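Local coordinates for protein Poly(A) RNA polymerase GLD2 (Rattus norvegicus, PDB 6LBK) that probably adds successive adenosine monophosphates from ATP to the 3' ends of selected cytoplasmic mRNAs, and single nucleotides to specific microRNAs, at residues A[99-104]-A[188-193]; A[184-189]-A[328-333]. The protein carries 1 engineered substitution. One frame throughout, in Å; residues are numbered along the deposited sequence.

Helix 182-194 carries both contacts: interaction 1 uses its second half and interaction 2 its first, with Phe-188 and Leu-189 common to the two segments. Interaction 1 lies within the palm region and is partly buried, its Arg-191 and Leu-100 nearer the surface than Asn-101, Phe-103 and Leu-190. Interaction 2 is more fully buried and ties the helix to the PAP-associated region, far along the chain. Interaction 1 combines backbone carbonyls of a loop lying close against the helix with apolar packing round Leu-190; interaction 2 turns on a buried carboxylate and a phenylalanine ring. The two also meet directly, where Asn-101 CB packs on the carbonyl oxygen of Thr-187.

Interaction 1 (A[99-104]-A[188-193]); sequences SLNGFG and FLLRTY
In the nucleotidyltransferase palm, the loop that leads from strand 91-96 toward Asp-109 and Asp-111, the probable magnesium ligands, lies on helix 182-194 through Leu-100, Asn-101 and Phe-103. Contact is close: the CA atoms of Asn-101 and Arg-191 are 4.1 Å apart, and Asn-101 O receives a CA-H...O contact from Arg-191 CA at 3.1 Å. With CG anti to the backbone N (chi1 174°) and the chain extended to NE, Arg-191 runs alongside the loop, and its NH2 donates to Leu-100 O at 3.2 Å with an N-H...O angle of 155°, the donor standing off that carbonyl's plane. Replacing Arg-191 with an alanine would probably leave Leu-100 O without this donor and the loop held here by fewer contacts. Asn-101 OD1 accepts from Phe-103 N at 2.7 Å, an Asx turn within the loop. Asn-101 CB lies beside Leu-190 CB (3.9 Å), the two side chains pointing the same way, whereas Phe-103 crosses Leu-190 nearly at a right angle, CE2 to CB 4.0 Å. Outside this pair, Phe-103 rests on Val-200 and Val-204 of helix 200-213 and, like Leu-190, on Val-230 of helix 226-239.

Interaction 2 (A[184-189]-A[328-333]); sequences IRNTFL and VEEPFD
Asn-186 and Phe-332 mark the nearest backbone approach, with CA atoms 7.3 Å apart: the 184-189 turns of helix 182-194 face a loop that leaves the short, weakly bonded strand 328-329 and bends at Glu-330 to Asp-333. The ring of Phe-332 spans that distance and lies against the helix backbone itself. Arg-185 CB sits over one face in a CH-pi contact, 3.8 Å from the ring centroid and 17° off the normal. Asn-186 meets the same ring at its edge, with CA 3.3 Å from Phe-332 CE2. A third approach comes from Leu-189, whose CD2 lies 3.6 Å from Phe-332 CE2 and equally close to Pro-331 CG, bridging the two loop residues. Farther out, the guanidinium of Arg-185 turns away from the loop and donates through NH2 to the carbonyl of Val-260.

The polar link is a side-chain pair. CG of Asn-186 stands between the backbone N and the carbonyl carbon (chi1 57°), which turns the amide toward the loop. ND2 then donates to Glu-330 OE2 at 2.8 Å, nearly along the C-O axis of the carboxylate and close to the amide plane, although the two flat groups are turned 49° apart. That oxygen has a second partner in Tyr-227 OH of helix 226-239. Glu-330 OE1 looks back into its own loop and accepts from Phe-332 N (2.7 Å) and Asp-333 N (3.0 Å).

With both oxygens engaged, the buried carboxylate is unlikely to rotate freely. One oxygen ties down the backbone at Phe-332 and Asp-333, which is consistent with a fixed turn there, while the other joins palm helix to PAP-associated loop, a directional bond set beside an apolar patch.

Interaction 1 (A[99-104]-A[188-193])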
ATOM      1  N   SER A  99      -4.377  -2.144  -6.491  1.00 69.22           N
ATOM      2  CA  SER A  99      -4.775  -2.509  -7.846  1.00 57.23           C
ATOM      3  C   SER A  99      -3.970  -1.754  -8.889  1.00 50.21           C
ATOM      4  O   SER A  99      -3.664  -2.300  -9.953  1.00 66.35           O
ATOM      5  CB  SER A  99      -6.265  -2.268  -8.031  1.00 66.29           C
ATOM      6  OG  SER A  99      -6.971  -2.997  -7.043  1.00 75.37           O
ATOM      7  N   LEU A 100      -3.517  -0.552  -8.569  1.00 46.36           N
ATOM      8  CA  LEU A 100      -2.832   0.245  -9.568  1.00 51.75           C
ATOM      9  C   LEU A 100      -1.478   0.808  -9.141  1.00 52.18           C
ATOM     10  O   LEU A 100      -0.717   1.223 -10.018  1.00 58.84           O
ATOM     11  CB  LEU A 100      -3.758   1.392 -10.004  1.00 53.83           C
ATOM     12  CG  LEU A 100      -3.920   1.558 -11.501  1.00 59.82           C
ATOM     13  CD1 LEU A 100      -4.120   0.210 -12.203  1.00 47.60           C
ATOM     14  CD2 LEU A 100      -5.155   2.425 -11.651  1.00 58.46           C
ATOM     15  N   ASN A 101      -1.120   0.778  -7.855  1.00 48.04           N
ATOM     16  CA  ASN A 101       0.136   1.379  -7.401  1.00 55.12           C
ATOM     17  C   ASN A 101       1.360   0.504  -7.668  1.00 56.06           C
ATOM     18  O   ASN A 101       2.444   0.841  -7.197  1.00 53.26           O
ATOM     19  CB  ASN A 101       0.064   1.709  -5.899  1.00 58.75           C
ATOM     20  CG  ASN A 101       0.029   0.468  -5.016  1.00 51.14           C
ATOM     21  OD1 ASN A 101       0.330  -0.633  -5.463  1.00 54.64           O
ATOM     22  ND2 ASN A 101      -0.396   0.640  -3.778  1.00 48.57           N
ATOM     23  N   GLY A 102       1.209  -0.628  -8.351  1.00 51.24           N
ATOM     24  CA  GLY A 102       2.317  -1.515  -8.642  1.00 54.46           C
ATOM     25  C   GLY A 102       2.654  -2.528  -7.570  1.00 55.54           C
ATOM     26  O   GLY A 102       3.488  -3.404  -7.818  1.00 63.00           O
ATOM     27  N   PHE A 103       2.004  -2.489  -6.418  1.00 53.42           N
ATOM     28  CA  PHE A 103       2.297  -3.439  -5.351  1.00 62.80           C
ATOM     29  C   PHE A 103       1.126  -4.393  -5.107  1.00 69.73           C
ATOM     30  O   PHE A 103       0.826  -4.765  -3.966  1.00 71.34           O
ATOM     31  CB  PHE A 103       2.686  -2.712  -4.062  1.00 55.78           C
ATOM     32  CG  PHE A 103       3.822  -1.759  -4.220  1.00 56.17           C
ATOM     33  CD1 PHE A 103       5.053  -2.192  -4.644  1.00 65.47           C
ATOM     34  CD2 PHE A 103       3.668  -0.431  -3.917  1.00 54.73           C
ATOM     35  CE1 PHE A 103       6.114  -1.299  -4.778  1.00 66.28           C
ATOM     36  CE2 PHE A 103       4.707   0.453  -4.048  1.00 57.68           C
ATOM     37  CZ  PHE A 103       5.934   0.024  -4.478  1.00 61.20           C
ATOM     38  N   GLY A 104       0.437  -4.780  -6.182  1.00 66.86           N
ATOM     39  CA  GLY A 104      -0.676  -5.702  -6.072  1.00 59.70           C
ATOM     40  C   GLY A 104      -0.284  -7.167  -6.231  1.00 66.03           C
ATOM     41  O   GLY A 104       0.647  -7.521  -6.961  1.00 61.55           O
ATOM     42  N   PHE A 188      -0.136   6.990  -7.736  1.00 56.80           N
ATOM     43  CA  PHE A 188       0.819   7.156  -8.812  1.00 64.31           C
ATOM     44  C   PHE A 188       2.176   7.622  -8.317  1.00 68.96           C
ATOM     45  O   PHE A 188       3.170   7.429  -9.029  1.00 66.20           O
ATOM     46  CB  PHE A 188       0.219   8.083  -9.882  1.00 74.78           C
ATOM     47  CG  PHE A 188      -1.000   7.493 -10.487  1.00 77.84           C
ATOM     48  CD1 PHE A 188      -0.888   6.404 -11.349  1.00 75.39           C
ATOM     49  CD2 PHE A 188      -2.256   7.932 -10.122  1.00 73.89           C
ATOM     50  CE1 PHE A 188      -2.000   5.795 -11.866  1.00 78.82           C
ATOM     51  CE2 PHE A 188      -3.393   7.337 -10.659  1.00 74.61           C
ATOM     52  CZ  PHE A 188      -3.263   6.262 -11.527  1.00 80.71           C
ATOM     53  N   LEU A 189       2.250   8.163  -7.093  1.00 74.66           N
ATOM     54  CA  LEU A 189       3.549   8.287  -6.445  1.00 73.00           C
ATOM     55  C   LEU A 189       4.152   6.912  -6.250  1.00 57.97           C
ATOM     56  O   LEU A 189       5.206   6.595  -6.810  1.00 55.36           O
ATOM     57  CB  LEU A 189       3.394   9.005  -5.110  1.00 70.09           C
ATOM     58  CG  LEU A 189       4.595   9.082  -4.197  1.00 58.13           C
ATOM     59  CD1 LEU A 189       5.636   9.920  -4.883  1.00 62.83           C
ATOM     60  CD2 LEU A 189       4.109   9.727  -2.947  1.00 52.70           C
ATOM     61  N   LEU A 190       3.405   6.045  -5.561  1.00 61.25           N
ATOM     62  CA  LEU A 190       3.854   4.699  -5.231  1.00 56.10           C
ATOM     63  C   LEU A 190       4.130   3.892  -6.482  1.00 60.25           C
ATOM     64  O   LEU A 190       5.152   3.189  -6.571  1.00 58.63           O
ATOM     65  CB  LEU A 190       2.787   3.998  -4.388  1.00 48.70           C
ATOM     66  CG  LEU A 190       3.009   3.958  -2.872  1.00 52.64           C
ATOM     67  CD1 LEU A 190       3.188   5.344  -2.258  1.00 42.82           C
ATOM     68  CD2 LEU A 190       1.885   3.155  -2.205  1.00 39.84           C
ATOM     69  N   ARG A 191       3.263   4.030  -7.484  1.00 64.38           N
ATOM     70  CA  ARG A 191       3.474   3.326  -8.742  1.00 66.83           C
ATOM     71  C   ARG A 191       4.804   3.723  -9.371  1.00 69.54           C
ATOM     72  O   ARG A 191       5.528   2.867  -9.894  1.00 70.26           O
ATOM     73  CB  ARG A 191       2.308   3.598  -9.709  1.00 69.77           C
ATOM     74  CG  ARG A 191       2.524   3.024 -11.095  1.00 65.86           C
ATOM     75  CD  ARG A 191       1.271   2.946 -11.916  1.00 77.98           C
ATOM     76  NE  ARG A 191       1.537   2.348 -13.225  1.00 93.23           N
ATOM     77  CZ  ARG A 191       1.364   1.061 -13.532  1.00 97.95           C
ATOM     78  NH1 ARG A 191       1.661   0.636 -14.755  1.00102.02           N
ATOM     79  NH2 ARG A 191       0.899   0.201 -12.626  1.00 93.26           N
ATOM     80  N   THR A 192       5.169   5.007  -9.280  1.00 76.38           N
ATOM     81  CA  THR A 192       6.425   5.462  -9.873  1.00 77.19           C
ATOM     82  C   THR A 192       7.621   4.884  -9.131  1.00 63.35           C
ATOM     83  O   THR A 192       8.641   4.565  -9.748  1.00 64.94           O
ATOM     84  CB  THR A 192       6.472   6.997  -9.891  1.00 81.12           C
ATOM     85  OG1 THR A 192       5.303   7.491 -10.549  1.00 77.86           O
ATOM     86  CG2 THR A 192       7.695   7.488 -10.651  1.00 83.65           C
ATOM     87  N   TYR A 193       7.492   4.713  -7.816  1.00 57.52           N
ATOM     88  CA  TYR A 193       8.497   3.985  -7.065  1.00 57.42           C
ATOM     89  C   TYR A 193       8.491   2.510  -7.439  1.00 69.27           C
ATOM     90  O   TYR A 193       9.558   1.886  -7.546  1.00 71.08           O
ATOM     91  CB  TYR A 193       8.216   4.124  -5.581  1.00 55.09           C
ATOM     92  CG  TYR A 193       8.616   5.417  -4.940  1.00 62.85           C
ATOM     93  CD1 TYR A 193       9.948   5.777  -4.826  1.00 59.78           C
ATOM     94  CD2 TYR A 193       7.657   6.250  -4.376  1.00 61.33           C
ATOM     95  CE1 TYR A 193      10.307   6.934  -4.193  1.00 63.15           C
ATOM     96  CE2 TYR A 193       8.013   7.409  -3.743  1.00 60.21           C
ATOM     97  CZ  TYR A 193       9.334   7.743  -3.651  1.00 64.25           C
ATOM     98  OH  TYR A 193       9.680   8.905  -3.021  1.00 73.68           O
TER

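Interaction 2 (A[184-189]-A[328-333])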
ATOM      1  N   ILE A 184      -5.832   8.798  -4.866  1.00 61.30           N
ATOM      2  CA  ILE A 184      -5.457   8.862  -6.278  1.00 65.14           C
ATOM      3  C   ILE A 184      -4.014   9.351  -6.419  1.00 71.67           C
ATOM      4  O   ILE A 184      -3.182   8.696  -7.069  1.00 73.60           O
ATOM      5  CB  ILE A 184      -6.439   9.732  -7.085  1.00 70.27           C
ATOM      6  CG1 ILE A 184      -7.858   9.131  -7.120  1.00 66.26           C
ATOM      7  CG2 ILE A 184      -5.912   9.951  -8.501  1.00 74.05           C
ATOM      8  CD1 ILE A 184      -8.906  10.089  -7.588  1.00 71.05           C
ATOM      9  N   ARG A 185      -3.664  10.447  -5.729  1.00 67.66           N
ATOM     10  CA  ARG A 185      -2.314  10.998  -5.876  1.00 71.80           C
ATOM     11  C   ARG A 185      -1.243   9.990  -5.462  1.00 78.88           C
ATOM     12  O   ARG A 185      -0.340   9.655  -6.248  1.00 88.10           O
ATOM     13  CB  ARG A 185      -2.167  12.288  -5.071  1.00 68.71           C
ATOM     14  CG  ARG A 185      -3.160  13.348  -5.498  1.00 75.91           C
ATOM     15  CD  ARG A 185      -2.684  14.753  -5.242  1.00 71.13           C
ATOM     16  NE  ARG A 185      -3.645  15.667  -5.847  1.00 77.49           N
ATOM     17  CZ  ARG A 185      -3.592  16.075  -7.110  1.00 84.22           C
ATOM     18  NH1 ARG A 185      -2.613  15.664  -7.902  1.00 94.43           N
ATOM     19  NH2 ARG A 185      -4.520  16.881  -7.582  1.00 83.77           N
ATOM     20  N   ASN A 186      -1.368   9.423  -4.266  1.00 66.34           N
ATOM     21  CA  ASN A 186      -0.277   8.562  -3.844  1.00 67.41           C
ATOM     22  C   ASN A 186      -0.252   7.263  -4.629  1.00 62.30           C
ATOM     23  O   ASN A 186       0.837   6.689  -4.784  1.00 50.53           O
ATOM     24  CB  ASN A 186      -0.317   8.314  -2.335  1.00 62.58           C
ATOM     25  CG  ASN A 186      -1.614   7.709  -1.861  1.00 70.22           C
ATOM     26  OD1 ASN A 186      -2.190   6.836  -2.514  1.00 76.27           O
ATOM     27  ND2 ASN A 186      -2.078   8.160  -0.694  1.00 66.34           N
ATOM     28  N   THR A 187      -1.396   6.867  -5.238  1.00 57.89           N
ATOM     29  CA  THR A 187      -1.367   5.682  -6.101  1.00 59.33           C
ATOM     30  C   THR A 187      -0.261   5.807  -7.132  1.00 57.72           C
ATOM     31  O   THR A 187       0.492   4.851  -7.370  1.00 56.14           O
ATOM     32  CB  THR A 187      -2.713   5.435  -6.799  1.00 56.23           C
ATOM     33  OG1 THR A 187      -3.660   4.918  -5.856  1.00 52.34           O
ATOM     34  CG2 THR A 187      -2.540   4.409  -7.902  1.00 55.15           C
ATOM     35  N   PHE A 188      -0.136   6.990  -7.736  1.00 56.80           N
ATOM     36  CA  PHE A 188       0.819   7.156  -8.812  1.00 64.31           C
ATOM     37  C   PHE A 188       2.176   7.622  -8.317  1.00 68.96           C
ATOM     38  O   PHE A 188       3.170   7.429  -9.029  1.00 66.20           O
ATOM     39  CB  PHE A 188       0.219   8.083  -9.882  1.00 74.78           C
ATOM     40  CG  PHE A 188      -1.000   7.493 -10.487  1.00 77.84           C
ATOM     41  CD1 PHE A 188      -0.888   6.404 -11.349  1.00 75.39           C
ATOM     42  CD2 PHE A 188      -2.256   7.932 -10.122  1.00 73.89           C
ATOM     43  CE1 PHE A 188      -2.000   5.795 -11.866  1.00 78.82           C
ATOM     44  CE2 PHE A 188      -3.393   7.337 -10.659  1.00 74.61           C
ATOM     45  CZ  PHE A 188      -3.263   6.262 -11.527  1.00 80.71           C
ATOM     46  N   LEU A 189       2.250   8.163  -7.093  1.00 74.66           N
ATOM     47  CA  LEU A 189       3.549   8.287  -6.445  1.00 73.00           C
ATOM     48  C   LEU A 189       4.152   6.912  -6.250  1.00 57.97           C
ATOM     49  O   LEU A 189       5.206   6.595  -6.810  1.00 55.36           O
ATOM     50  CB  LEU A 189       3.394   9.005  -5.110  1.00 70.09           C
ATOM     51  CG  LEU A 189       4.595   9.082  -4.197  1.00 58.13           C
ATOM     52  CD1 LEU A 189       5.636   9.920  -4.883  1.00 62.83           C
ATOM     53  CD2 LEU A 189       4.109   9.727  -2.947  1.00 52.70           C
ATOM     54  N   VAL A 328       4.297   7.306  10.729  1.00 77.51           N
ATOM     55  CA  VAL A 328       4.659   7.326   9.311  1.00 70.48           C
ATOM     56  C   VAL A 328       3.943   8.511   8.639  1.00 72.78           C
ATOM     57  O   VAL A 328       2.717   8.616   8.709  1.00 78.37           O
ATOM     58  CB  VAL A 328       4.297   6.001   8.631  1.00 64.98           C
ATOM     59  CG1 VAL A 328       4.831   5.962   7.220  1.00 71.78           C
ATOM     60  CG2 VAL A 328       4.781   4.836   9.458  1.00 64.37           C
ATOM     61  N   GLU A 329       4.708   9.438   8.056  1.00 73.67           N
ATOM     62  CA  GLU A 329       4.138  10.648   7.469  1.00 76.08           C
ATOM     63  C   GLU A 329       3.530  10.338   6.099  1.00 88.75           C
ATOM     64  O   GLU A 329       4.221   9.842   5.205  1.00 90.51           O
ATOM     65  CB  GLU A 329       5.198  11.741   7.333  1.00 79.95           C
ATOM     66  CG  GLU A 329       4.666  13.079   6.803  1.00 83.48           C
ATOM     67  CD  GLU A 329       5.771  14.077   6.399  1.00 90.83           C
ATOM     68  OE1 GLU A 329       5.697  15.270   6.797  1.00 96.90           O
ATOM     69  OE2 GLU A 329       6.709  13.681   5.672  1.00 94.20           O
ATOM     70  N   GLU A 330       2.235  10.600   5.933  1.00 84.08           N
ATOM     71  CA  GLU A 330       1.673  10.551   4.591  1.00 76.65           C
ATOM     72  C   GLU A 330       2.445  11.558   3.733  1.00 77.31           C
ATOM     73  O   GLU A 330       2.767  12.646   4.214  1.00 79.21           O
ATOM     74  CB  GLU A 330       0.169  10.860   4.632  1.00 78.19           C
ATOM     75  CG  GLU A 330      -0.733  10.090   3.660  1.00 79.55           C
ATOM     76  CD  GLU A 330      -0.637  10.524   2.180  1.00 83.64           C
ATOM     77  OE1 GLU A 330      -0.376  11.718   1.914  1.00 81.49           O
ATOM     78  OE2 GLU A 330      -0.828   9.660   1.280  1.00 81.34           O
ATOM     79  N   PRO A 331       2.848  11.197   2.508  1.00 69.68           N
ATOM     80  CA  PRO A 331       3.688  12.120   1.716  1.00 72.34           C
ATOM     81  C   PRO A 331       2.949  13.326   1.134  1.00 88.80           C
ATOM     82  O   PRO A 331       3.599  14.352   0.887  1.00104.52           O
ATOM     83  CB  PRO A 331       4.272  11.227   0.611  1.00 68.48           C
ATOM     84  CG  PRO A 331       3.417  10.043   0.565  1.00 64.21           C
ATOM     85  CD  PRO A 331       2.760   9.864   1.903  1.00 64.57           C
ATOM     86  N   PHE A 332       1.628  13.269   0.930  1.00 80.01           N
ATOM     87  CA  PHE A 332       0.921  14.417   0.366  1.00 80.25           C
ATOM     88  C   PHE A 332       0.255  15.274   1.439  1.00 84.58           C
ATOM     89  O   PHE A 332       0.386  16.497   1.401  1.00 98.08           O
ATOM     90  CB  PHE A 332      -0.109  13.963  -0.694  1.00 78.39           C
ATOM     91  CG  PHE A 332       0.512  13.429  -1.985  1.00 75.95           C
ATOM     92  CD1 PHE A 332       1.108  14.291  -2.901  1.00 79.33           C
ATOM     93  CD2 PHE A 332       0.486  12.080  -2.284  1.00 70.89           C
ATOM     94  CE1 PHE A 332       1.673  13.812  -4.075  1.00 77.79           C
ATOM     95  CE2 PHE A 332       1.060  11.597  -3.453  1.00 69.25           C
ATOM     96  CZ  PHE A 332       1.646  12.469  -4.348  1.00 72.77           C
ATOM     97  N   ASP A 333      -0.450  14.688   2.404  1.00 83.29           N
ATOM     98  CA  ASP A 333      -0.898  15.425   3.583  1.00 87.79           C
ATOM     99  C   ASP A 333      -0.107  15.007   4.822  1.00108.63           C
ATOM    100  O   ASP A 333       0.656  14.039   4.815  1.00105.41           O
ATOM    101  CB  ASP A 333      -2.394  15.219   3.817  1.00 92.64           C
ATOM    102  CG  ASP A 333      -2.763  13.775   3.978  1.00100.33           C
ATOM    103  OD1 ASP A 333      -1.853  12.945   3.902  1.00110.15           O
ATOM    104  OD2 ASP A 333      -3.956  13.446   4.149  1.00105.86           O
TER